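Local coordinates for uncharacterized protein (Eubacterium siraeum, PDB 4NZK), which is of unknown function but belongs to the DHHW family of the SGNH hydrolase clan and may be a hydrolase-like enzyme, at residues H164-G169 against D218-Y223; E194-F199 against Q254-A259. All blocks are in the same frame, centred on the assembly; numbering follows the deposited sequence.

Contact 1. Residues H164-G169 against D218-Y223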
ATOM      1  N   HIS A 164      -3.217  -4.825  -6.873  1.00 11.89           N
ATOM      2  CA  HIS A 164      -2.942  -3.516  -6.362  1.00 14.10           C
ATOM      3  C   HIS A 164      -3.593  -2.395  -7.159  1.00 13.29           C
ATOM      4  O   HIS A 164      -3.933  -2.507  -8.335  1.00 13.46           O
ATOM      5  CB  HIS A 164      -1.434  -3.267  -6.361  1.00 15.52           C
ATOM      6  CG  HIS A 164      -0.649  -4.337  -5.690  1.00 15.16           C
ATOM      7  ND1 HIS A 164      -0.017  -5.319  -6.400  1.00 18.17           N
ATOM      8  CD2 HIS A 164      -0.385  -4.588  -4.382  1.00 17.15           C
ATOM      9  CE1 HIS A 164       0.595  -6.151  -5.567  1.00 18.17           C
ATOM     10  NE2 HIS A 164       0.390  -5.724  -4.335  1.00 19.83           N
ATOM     11  N   TRP A 165      -3.739  -1.277  -6.481  1.00 10.56           N
ATOM     12  CA  TRP A 165      -4.045  -0.009  -7.136  1.00 11.46           C
ATOM     13  C   TRP A 165      -2.946   0.357  -8.140  1.00 11.65           C
ATOM     14  O   TRP A 165      -1.814  -0.167  -8.110  1.00 12.60           O
ATOM     15  CB  TRP A 165      -4.178   1.132  -6.128  1.00 12.11           C
ATOM     16  CG  TRP A 165      -3.159   1.188  -5.014  1.00 11.88           C
ATOM     17  CD1 TRP A 165      -1.884   0.641  -4.973  1.00 11.22           C
ATOM     18  CD2 TRP A 165      -3.335   1.868  -3.782  1.00 10.39           C
ATOM     19  NE1 TRP A 165      -1.290   0.945  -3.770  1.00 10.11           N
ATOM     20  CE2 TRP A 165      -2.152   1.712  -3.038  1.00 11.51           C
ATOM     21  CE3 TRP A 165      -4.389   2.619  -3.247  1.00 11.57           C
ATOM     22  CZ2 TRP A 165      -2.001   2.241  -1.784  1.00 11.26           C
ATOM     23  CZ3 TRP A 165      -4.241   3.167  -2.015  1.00 10.94           C
ATOM     24  CH2 TRP A 165      -3.063   2.972  -1.281  1.00 11.21           C
ATOM     25  N   GLU A 166      -3.297   1.253  -9.053  1.00 10.76           N
ATOM     26  CA  GLU A 166      -2.282   1.928  -9.833  1.00  9.53           C
ATOM     27  C   GLU A 166      -1.605   2.953  -8.939  1.00 10.50           C
ATOM     28  O   GLU A 166      -2.195   3.399  -7.931  1.00 10.83           O
ATOM     29  CB  GLU A 166      -2.927   2.682 -10.998  1.00  9.77           C
ATOM     30  CG  GLU A 166      -3.448   1.812 -12.159  1.00 12.05           C
ATOM     31  CD  GLU A 166      -2.426   1.564 -13.268  1.00 13.71           C
ATOM     32  OE1 GLU A 166      -1.381   2.252 -13.322  1.00 14.19           O
ATOM     33  OE2 GLU A 166      -2.732   0.715 -14.165  1.00 15.36           O
ATOM     34  N   PRO A 167      -0.395   3.377  -9.307  1.00 10.70           N
ATOM     35  CA  PRO A 167       0.254   4.443  -8.572  1.00 10.78           C
ATOM     36  C   PRO A 167      -0.625   5.694  -8.425  1.00 11.38           C
ATOM     37  O   PRO A 167      -0.570   6.334  -7.372  1.00 11.35           O
ATOM     38  CB  PRO A 167       1.531   4.686  -9.373  1.00 11.10           C
ATOM     39  CG  PRO A 167       1.855   3.296  -9.923  1.00 12.41           C
ATOM     40  CD  PRO A 167       0.507   2.759 -10.316  1.00 11.31           C
ATOM     41  N   LEU A 168      -1.507   5.994  -9.375  1.00 10.81           N
ATOM     42  CA  LEU A 168      -2.388   7.165  -9.223  1.00 10.33           C
ATOM     43  C   LEU A 168      -3.301   6.998  -8.001  1.00 10.74           C
ATOM     44  O   LEU A 168      -3.567   7.955  -7.296  1.00 12.29           O
ATOM     45  CB  LEU A 168      -3.196   7.396 -10.500  1.00 11.81           C
ATOM     46  CG  LEU A 168      -4.211   8.568 -10.521  1.00 12.88           C
ATOM     47  CD1 LEU A 168      -3.519   9.893 -10.308  1.00 13.93           C
ATOM     48  CD2 LEU A 168      -5.037   8.604 -11.787  1.00 14.62           C
ATOM     49  N   GLY A 169      -3.827   5.790  -7.802  1.00  9.32           N
ATOM     50  CA  GLY A 169      -4.632   5.501  -6.617  1.00 11.12           C
ATOM     51  C   GLY A 169      -3.810   5.717  -5.359  1.00 12.26           C
ATOM     52  O   GLY A 169      -4.271   6.351  -4.394  1.00 11.92           O
ATOM     53  N   ASP A 218      -3.173  -4.208 -18.526  1.00 15.04           N
ATOM     54  CA  ASP A 218      -3.192  -2.827 -18.071  1.00 15.71           C
ATOM     55  C   ASP A 218      -2.045  -2.030 -18.665  1.00 15.35           C
ATOM     56  O   ASP A 218      -1.016  -2.573 -19.096  1.00 16.86           O
ATOM     57  CB  ASP A 218      -3.001  -2.776 -16.557  1.00 13.64           C
ATOM     58  CG  ASP A 218      -4.246  -3.166 -15.781  1.00 16.80           C
ATOM     59  OD1 ASP A 218      -5.183  -2.321 -15.678  1.00 15.85           O
ATOM     60  OD2 ASP A 218      -4.247  -4.287 -15.169  1.00 17.73           O
ATOM     61  N   THR A 219      -2.195  -0.713 -18.573  1.00 15.21           N
ATOM     62  CA  THR A 219      -1.083   0.184 -18.733  1.00 15.69           C
ATOM     63  C   THR A 219      -0.745   0.618 -17.314  1.00 15.21           C
ATOM     64  O   THR A 219      -1.627   1.077 -16.571  1.00 16.07           O
ATOM     65  CB  THR A 219      -1.484   1.440 -19.529  1.00 16.69           C
ATOM     66  OG1 THR A 219      -1.873   1.047 -20.857  1.00 19.55           O
ATOM     67  CG2 THR A 219      -0.330   2.434 -19.579  1.00 18.68           C
ATOM     68  N   PHE A 220       0.506   0.442 -16.929  1.00 13.33           N
ATOM     69  CA  PHE A 220       0.975   0.815 -15.629  1.00 14.28           C
ATOM     70  C   PHE A 220       1.734   2.124 -15.700  1.00 14.72           C
ATOM     71  O   PHE A 220       2.802   2.196 -16.296  1.00 17.10           O
ATOM     72  CB  PHE A 220       1.879  -0.296 -15.126  1.00 14.72           C
ATOM     73  CG  PHE A 220       2.332  -0.137 -13.717  1.00 14.63           C
ATOM     74  CD1 PHE A 220       1.538  -0.577 -12.664  1.00 17.95           C
ATOM     75  CD2 PHE A 220       3.571   0.404 -13.442  1.00 16.80           C
ATOM     76  CE1 PHE A 220       1.999  -0.472 -11.336  1.00 21.25           C
ATOM     77  CE2 PHE A 220       4.043   0.502 -12.145  1.00 20.77           C
ATOM     78  CZ  PHE A 220       3.256   0.075 -11.088  1.00 18.60           C
ATOM     79  N   THR A 221       1.219   3.139 -15.014  1.00 12.84           N
ATOM     80  CA  THR A 221       1.835   4.458 -15.034  1.00 13.25           C
ATOM     81  C   THR A 221       2.337   4.786 -13.664  1.00 12.32           C
ATOM     82  O   THR A 221       1.578   4.687 -12.681  1.00 13.30           O
ATOM     83  CB  THR A 221       0.817   5.511 -15.480  1.00 14.54           C
ATOM     84  OG1 THR A 221       0.286   5.124 -16.757  1.00 14.67           O
ATOM     85  CG2 THR A 221       1.465   6.883 -15.554  1.00 14.73           C
ATOM     86  N   TYR A 222       3.606   5.178 -13.582  1.00 12.84           N
ATOM     87  CA  TYR A 222       4.197   5.569 -12.301  1.00 11.48           C
ATOM     88  C   TYR A 222       4.913   6.905 -12.422  1.00 12.24           C
ATOM     89  O   TYR A 222       4.982   7.488 -13.514  1.00 14.30           O
ATOM     90  CB  TYR A 222       5.093   4.481 -11.735  1.00 13.61           C
ATOM     91  CG  TYR A 222       6.389   4.205 -12.477  1.00 13.34           C
ATOM     92  CD1 TYR A 222       6.410   3.387 -13.595  1.00 15.44           C
ATOM     93  CD2 TYR A 222       7.592   4.725 -12.006  1.00 14.97           C
ATOM     94  CE1 TYR A 222       7.601   3.105 -14.242  1.00 20.33           C
ATOM     95  CE2 TYR A 222       8.790   4.447 -12.624  1.00 17.94           C
ATOM     96  CZ  TYR A 222       8.797   3.627 -13.754  1.00 19.56           C
ATOM     97  OH  TYR A 222       9.990   3.328 -14.416  1.00 23.71           O
ATOM     98  N   TYR A 223       5.375   7.414 -11.297  1.00 11.61           N
ATOM     99  CA  TYR A 223       5.776   8.804 -11.191  1.00 12.29           C
ATOM    100  C   TYR A 223       7.001   8.957 -10.317  1.00 15.09           C
ATOM    101  O   TYR A 223       7.047   8.447  -9.185  1.00 14.09           O
ATOM    102  CB  TYR A 223       4.619   9.658 -10.576  1.00 13.04           C
ATOM    103  CG  TYR A 223       3.273   9.371 -11.192  1.00 11.01           C
ATOM    104  CD1 TYR A 223       2.841   9.991 -12.352  1.00 13.86           C
ATOM    105  CD2 TYR A 223       2.444   8.409 -10.617  1.00 13.65           C
ATOM    106  CE1 TYR A 223       1.601   9.672 -12.912  1.00 15.84           C
ATOM    107  CE2 TYR A 223       1.213   8.101 -11.148  1.00 13.75           C
ATOM    108  CZ  TYR A 223       0.795   8.699 -12.285  1.00 13.93           C
ATOM    109  OH  TYR A 223      -0.429   8.309 -12.782  1.00 16.44           O
TER
HETATM  110  O   HOH W   1      -0.973   5.561 -12.304  1.00 12.88           O

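Contact 2. Residues E194-F199 against Q254-A259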
ATOM      1  N   GLU A 194       6.262   7.922 -16.029  1.00 15.07           N
ATOM      2  CA  GLU A 194       6.804   6.790 -16.733  1.00 13.86           C
ATOM      3  C   GLU A 194       5.684   5.762 -16.971  1.00 15.51           C
ATOM      4  O   GLU A 194       4.794   5.589 -16.159  1.00 15.42           O
ATOM      5  CB  GLU A 194       7.915   6.127 -15.921  1.00 18.19           C
ATOM      6  CG  GLU A 194       9.091   7.037 -15.595  1.00 24.63           C
ATOM      7  CD  GLU A 194      10.001   7.378 -16.773  1.00 35.41           C
ATOM      8  OE1 GLU A 194       9.915   6.744 -17.835  1.00 35.38           O
ATOM      9  OE2 GLU A 194      10.839   8.298 -16.616  1.00 44.43           O
ATOM     10  N   THR A 195       5.785   5.024 -18.063  1.00 15.83           N
ATOM     11  CA  THR A 195       4.730   4.115 -18.472  1.00 16.36           C
ATOM     12  C   THR A 195       5.271   2.749 -18.859  1.00 18.55           C
ATOM     13  O   THR A 195       6.295   2.652 -19.571  1.00 21.54           O
ATOM     14  CB  THR A 195       3.984   4.699 -19.687  1.00 21.32           C
ATOM     15  OG1 THR A 195       3.511   6.030 -19.400  1.00 24.86           O
ATOM     16  CG2 THR A 195       2.836   3.853 -20.070  1.00 23.02           C
ATOM     17  N   ILE A 196       4.590   1.718 -18.368  1.00 16.11           N
ATOM     18  CA  ILE A 196       4.877   0.330 -18.734  1.00 16.30           C
ATOM     19  C   ILE A 196       3.612  -0.219 -19.370  1.00 16.33           C
ATOM     20  O   ILE A 196       2.567  -0.354 -18.702  1.00 18.60           O
ATOM     21  CB  ILE A 196       5.296  -0.539 -17.527  1.00 19.53           C
ATOM     22  CG1 ILE A 196       6.563   0.041 -16.856  1.00 18.99           C
ATOM     23  CG2 ILE A 196       5.517  -2.010 -17.938  1.00 19.09           C
ATOM     24  CD1 ILE A 196       6.943  -0.577 -15.543  1.00 22.41           C
ATOM     25  N   GLU A 197       3.712  -0.576 -20.648  1.00 19.91           N
ATOM     26  CA  GLU A 197       2.591  -1.137 -21.362  1.00 18.15           C
ATOM     27  C   GLU A 197       2.605  -2.661 -21.219  1.00 15.74           C
ATOM     28  O   GLU A 197       3.638  -3.261 -20.889  1.00 18.70           O
ATOM     29  CB  GLU A 197       2.652  -0.764 -22.845  1.00 19.58           C
ATOM     30  CG  GLU A 197       2.597   0.734 -23.107  1.00 24.08           C
ATOM     31  CD  GLU A 197       1.227   1.350 -22.850  1.00 33.91           C
ATOM     32  OE1 GLU A 197       0.260   0.608 -22.519  1.00 39.82           O
ATOM     33  OE2 GLU A 197       1.109   2.608 -22.953  1.00 36.20           O
ATOM     34  N   GLY A 198       1.437  -3.253 -21.409  1.00 19.79           N
ATOM     35  CA  GLY A 198       1.307  -4.705 -21.430  1.00 17.66           C
ATOM     36  C   GLY A 198       1.516  -5.358 -20.068  1.00 16.96           C
ATOM     37  O   GLY A 198       2.055  -6.470 -19.979  1.00 20.39           O
ATOM     38  N   PHE A 199       1.035  -4.704 -19.012  1.00 15.58           N
ATOM     39  CA  PHE A 199       1.139  -5.255 -17.670  1.00 13.78           C
ATOM     40  C   PHE A 199      -0.026  -6.190 -17.349  1.00 13.54           C
ATOM     41  O   PHE A 199      -1.175  -5.787 -17.310  1.00 14.28           O
ATOM     42  CB  PHE A 199       1.146  -4.117 -16.649  1.00 15.71           C
ATOM     43  CG  PHE A 199       1.123  -4.552 -15.201  1.00 15.14           C
ATOM     44  CD1 PHE A 199       1.917  -5.605 -14.729  1.00 15.25           C
ATOM     45  CD2 PHE A 199       0.364  -3.850 -14.275  1.00 15.55           C
ATOM     46  CE1 PHE A 199       1.896  -5.966 -13.384  1.00 14.02           C
ATOM     47  CE2 PHE A 199       0.348  -4.217 -12.936  1.00 16.90           C
ATOM     48  CZ  PHE A 199       1.117  -5.271 -12.493  1.00 17.26           C
ATOM     49  N   GLN A 254      12.257  -3.672 -14.235  1.00 23.44           N
ATOM     50  CA  GLN A 254      11.544  -4.927 -14.254  1.00 23.17           C
ATOM     51  C   GLN A 254      10.999  -5.239 -15.621  1.00 22.43           C
ATOM     52  O   GLN A 254      10.688  -4.320 -16.396  1.00 24.07           O
ATOM     53  CB  GLN A 254      10.306  -4.848 -13.364  1.00 24.17           C
ATOM     54  CG  GLN A 254      10.562  -4.571 -11.908  1.00 19.57           C
ATOM     55  CD  GLN A 254      11.217  -5.699 -11.179  1.00 23.85           C
ATOM     56  OE1 GLN A 254      11.195  -6.830 -11.638  1.00 33.72           O
ATOM     57  NE2 GLN A 254      11.817  -5.399 -10.034  1.00 25.14           N
ATOM     58  N   PRO A 255      10.798  -6.540 -15.891  1.00 21.23           N
ATOM     59  CA  PRO A 255      10.019  -6.841 -17.079  1.00 24.74           C
ATOM     60  C   PRO A 255       8.567  -6.353 -16.851  1.00 20.71           C
ATOM     61  O   PRO A 255       8.188  -6.058 -15.706  1.00 24.54           O
ATOM     62  CB  PRO A 255      10.092  -8.372 -17.161  1.00 30.89           C
ATOM     63  CG  PRO A 255      10.314  -8.834 -15.752  1.00 30.94           C
ATOM     64  CD  PRO A 255      11.085  -7.734 -15.066  1.00 26.05           C
ATOM     65  N   ALA A 256       7.769  -6.274 -17.909  1.00 23.43           N
ATOM     66  CA  ALA A 256       6.371  -5.805 -17.825  1.00 21.19           C
ATOM     67  C   ALA A 256       5.555  -6.556 -16.763  1.00 20.59           C
ATOM     68  O   ALA A 256       4.806  -5.940 -16.013  1.00 20.17           O
ATOM     69  CB  ALA A 256       5.684  -5.871 -19.189  1.00 24.03           C
ATOM     70  N   SER A 257       5.707  -7.880 -16.682  1.00 21.83           N
ATOM     71  CA  SER A 257       4.988  -8.671 -15.655  1.00 22.14           C
ATOM     72  C   SER A 257       5.338  -8.248 -14.204  1.00 18.41           C
ATOM     73  O   SER A 257       4.546  -8.430 -13.258  1.00 21.72           O
ATOM     74  CB  SER A 257       5.280 -10.163 -15.848  1.00 24.10           C
ATOM     75  OG  SER A 257       6.673 -10.424 -15.688  1.00 29.52           O
ATOM     76  N   GLY A 258       6.538  -7.710 -14.025  1.00 19.27           N
ATOM     77  CA  GLY A 258       6.995  -7.277 -12.729  1.00 17.96           C
ATOM     78  C   GLY A 258       6.774  -5.799 -12.447  1.00 15.57           C
ATOM     79  O   GLY A 258       7.383  -5.258 -11.532  1.00 18.17           O
ATOM     80  N   ALA A 259       5.869  -5.156 -13.191  1.00 14.37           N
ATOM     81  CA  ALA A 259       5.710  -3.718 -13.078  1.00 14.10           C
ATOM     82  C   ALA A 259       5.545  -3.236 -11.661  1.00 12.73           C
ATOM     83  O   ALA A 259       6.106  -2.193 -11.280  1.00 14.56           O
ATOM     84  CB  ALA A 259       4.545  -3.223 -13.914  1.00 16.47           C
TER

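Contact 1. Residues H164-G169 against D218-Y223
Glu166 places CG anti to its own carbonyl carbon (chi1 -73°), and a bend at chi2 (-91°) brings CD, and with it the carboxylate, across to strand 218-223. There OE1 takes the backbone N-H of Thr221 at 3.2 Å from N. The bond is nearly straight, 169° at the hydrogen, and uses the syn lone pair. The other oxygen, OE2, lies only 2.7 Å from Thr219 O. Asp218, held through OD2 by Thr161 and through OD1 by Tyr156 and the backbone of Arg160, has OD1 4.2 Å from Glu166 OE2, and such a neighbour would probably raise the pKa of the acid.

Next along, the Pro167 ring crosses Phe220 at about a right angle. Its CD makes an off-centre CH-pi contact, 4.2 Å from the centroid of the Phe220 ring. Pro167 CG also packs against Tyr222 CB, while Pro167 CB reaches Tyr223 CE2 at 3.9 Å.

A water bridges the two segments. It accepts the N-H of Leu168, 3.0 Å from N, and is within hydrogen-bonding distance of Thr221 O (2.7 Å) and Tyr223 OH (2.8 Å). Leu168 N sits at the edge of the Tyr223 ring, in its plane.

Glu166 is the N-cap residue of helix 167-180, so the contact joins the start of that helix to the strand. Just upstream, His164 bonds through ND1 to Asp162 and through NE2 to Ser289. This resembles the Ser-His-Asp catalytic triad of SGNH hydrolases, built here on the Asp-His-His-Trp sequence that names the family.

Contact 2. Residues E194-F199 against Q254-A259
Strand residues leading into Gly198, where a positive phi turns the chain through a corner, face the 3-10 turn 256-259, with Phe199 CA 5.3 Å from Ala256 CA. No hydrogen bond crosses between the two segments. The contact is made mainly by Phe199 and Ile196 against Ala256 and Ala259. The CB bond of Phe199 does not itself point at 254-259, but with CG anti to the backbone N (chi1 175°) the ring comes nearer and meets Ala259. One face of the ring receives Ala259 CB, a CH-pi contact 3.8 Å from the ring centroid and 17° off the normal. Ser257 O lies at the ring edge, in its plane, 3.6 Å from Phe199 CE1. Ala256 O comes in obliquely, 3.2 Å from Phe199 CD1, and also accepts the N-H of Ala259 within the 3-10 turn.

The turn thus packs on the antiparallel two-stranded ribbon formed by 192-199 and 218-224. Phe220 of the partner strand meets the Phe199 ring edge-to-face.

Ile196 fills the other part of the contact with two branches. CD1 touches Ala259 CB at 3.9 Å, and CG2 rests on Ala256 CA, also at 3.9 Å. Ala256 CB in turn lies against the carbonyl oxygens at the corner, 3.7 Å from Glu197 O and slightly farther from Gly198 O.

Contacts 1 and 2 have centres about 10 Å apart and share one two-stranded sheet. Strand 218-223 of contact 1 pairs with strand residues of 194-199, for example Phe220 O to Ile196 N at 2.8 Å. Side chains add a probable hydrogen bond, Thr219 OG1 to Glu197 OE1, at 2.7 Å. Phe220 belongs to both neighbourhoods: its ring meets Pro167, and its CE2 packs 3.5 Å from Ala259 O. Along the chain the segments of the two contacts alternate. Both probably lie beside the putative active site. Segment 164-169 includes His164. Phe199 touches Asp162, and Tyr260, which directly follows segment 254-259, stacks its ring on His164.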